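Local coordinates for SNF1-like protein kinase ssp2 (PDB 2QRD), which is a serine/threonine kinase catalytic subunit of the SNF1/AMPK family, whose C-terminal part probably assembles with partner subunits into an energy-sensing complex, at residues F121-L124 against D125-M129. Numbering follows the deposited sequence.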
loop_
_atom_site.group_PDB
_atom_site.type_symbol
_atom_site.label_atom_id
_atom_site.label_comp_id
_atom_site.label_asym_id
_atom_site.label_seq_id
_atom_site.Cartn_x
_atom_site.Cartn_y
_atom_site.Cartn_z
ATOM N N PHE A 121 -6.316 8.003 10.297
ATOM C CA PHE A 121 -7.058 8.975 9.504
ATOM C C PHE A 121 -8.373 9.348 10.199
ATOM O O PHE A 121 -9.046 8.474 10.723
ATOM C CB PHE A 121 -7.311 8.395 8.115
ATOM C CG PHE A 121 -6.067 8.261 7.317
ATOM C CD1 PHE A 121 -5.341 7.080 7.318
ATOM C CD2 PHE A 121 -5.583 9.342 6.579
ATOM C CE1 PHE A 121 -4.162 6.971 6.555
ATOM C CE2 PHE A 121 -4.423 9.240 5.842
ATOM C CZ PHE A 121 -3.715 8.053 5.828
ATOM N N PRO A 122 -8.775 10.631 10.161
ATOM C CA PRO A 122 -8.218 11.784 9.454
ATOM C C PRO A 122 -6.993 12.448 10.074
ATOM O O PRO A 122 -6.511 13.457 9.557
ATOM C CB PRO A 122 -9.400 12.746 9.427
ATOM C CG PRO A 122 -10.148 12.428 10.635
ATOM C CD PRO A 122 -10.062 10.967 10.797
ATOM N N PHE A 123 -6.487 11.885 11.159
ATOM C CA PHE A 123 -5.365 12.463 11.857
ATOM C C PHE A 123 -4.236 12.880 10.911
ATOM O O PHE A 123 -3.833 14.044 10.933
ATOM C CB PHE A 123 -4.832 11.502 12.932
ATOM C CG PHE A 123 -3.455 11.877 13.458
ATOM C CD1 PHE A 123 -3.246 13.095 14.117
ATOM C CD2 PHE A 123 -2.376 11.016 13.282
ATOM C CE1 PHE A 123 -1.977 13.425 14.620
ATOM C CE2 PHE A 123 -1.118 11.355 13.760
ATOM C CZ PHE A 123 -0.932 12.553 14.431
ATOM N N LEU A 124 -3.729 11.932 10.117
ATOM C CA LEU A 124 -2.666 12.212 9.164
ATOM C C LEU A 124 -3.038 13.192 8.042
ATOM O O LEU A 124 -2.149 13.843 7.488
ATOM C CB LEU A 124 -2.112 10.907 8.536
ATOM C CG LEU A 124 -1.202 9.996 9.373
ATOM C CD1 LEU A 124 -0.895 8.714 8.605
ATOM C CD2 LEU A 124 0.065 10.732 9.761
ATOM N N ASP A 125 -4.325 13.271 7.676
ATOM C CA ASP A 125 -4.781 14.284 6.685
ATOM C C ASP A 125 -4.785 15.660 7.316
ATOM O O ASP A 125 -4.497 16.624 6.682
ATOM C CB ASP A 125 -6.161 13.965 6.096
ATOM C CG ASP A 125 -6.276 12.519 5.586
ATOM O OD1 ASP A 125 -6.988 11.730 6.216
ATOM O OD2 ASP A 125 -5.661 12.150 4.581
ATOM N N LEU A 126 -5.053 15.729 8.607
ATOM C CA LEU A 126 -4.912 16.974 9.374
ATOM C C LEU A 126 -3.454 17.446 9.617
ATOM O O LEU A 126 -3.168 18.655 9.556
ATOM C CB LEU A 126 -5.677 16.837 10.680
ATOM C CG LEU A 126 -7.172 17.246 10.657
ATOM C CD1 LEU A 126 -7.845 17.283 9.330
ATOM C CD2 LEU A 126 -7.982 16.439 11.665
ATOM N N CYS A 127 -2.545 16.502 9.865
ATOM C CA CYS A 127 -1.137 16.785 10.001
ATOM C C CYS A 127 -0.526 17.347 8.726
ATOM O O CYS A 127 0.385 18.176 8.787
ATOM C CB CYS A 127 -0.385 15.514 10.367
ATOM S SG CYS A 127 -0.622 14.901 12.048
ATOM N N ALA A 128 -1.003 16.877 7.569
ATOM C CA ALA A 128 -0.566 17.389 6.274
ATOM C C ALA A 128 -0.999 18.839 6.086
ATOM O O ALA A 128 -0.239 19.648 5.558
ATOM C CB ALA A 128 -1.077 16.495 5.126
ATOM N N MET A 129 -2.222 19.155 6.505
ATOM C CA MET A 129 -2.743 20.521 6.580
ATOM C C MET A 129 -1.845 21.440 7.454
ATOM O O MET A 129 -1.418 22.511 7.009
ATOM C CB MET A 129 -4.202 20.473 7.108
ATOM C CG MET A 129 -5.136 21.586 6.622
ATOM S SD MET A 129 -6.953 21.365 6.943
ATOM C CE MET A 129 -7.175 19.608 6.491
#
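Pro122 O takes two backbone N-H groups at the start of helix 123-136. The bond from Leu126 N is 2.9 Å and fairly straight, 158° at the hydrogen. The one from Asp125 N is bent and weak. Cys127 N then donates to Phe123 O at 3.0 Å, and Ala128 N to Leu124 O at 3.2 Å. The bonds from Leu126, Cys127 and Ala128 run from i to i+4 and form the first helical turn, which follows a cis peptide bond before Pro122.

One turn apart, Phe123 and Cys127 make a sulfur-aromatic contact. Cys127 SG lies over one ring face, 3.6 Å from the centroid of the Phe123 ring and displaced toward its CE1-CZ rim. With CG anti to the backbone N (chi1 165°), the Phe123 ring lies alongside Cys127. Asp125 OD2 is hydrogen-bonded by an aromatic side chain of another protein chain.

Helix 123-136 starts here against the antiparallel sheet of the adenylate sensor, a KA1-like domain. Tyr99 OH hydrogen-bonds Phe123 N. Phe123 and Cys127 pack on Val94 of strand 89-101, and Leu126 on Ala76 and Ile78 of strand 74-84. Ala128 instead meets Leu76 of the SPCC1919.03c chain, so the helix start joins the sheet to neighbouring subunits.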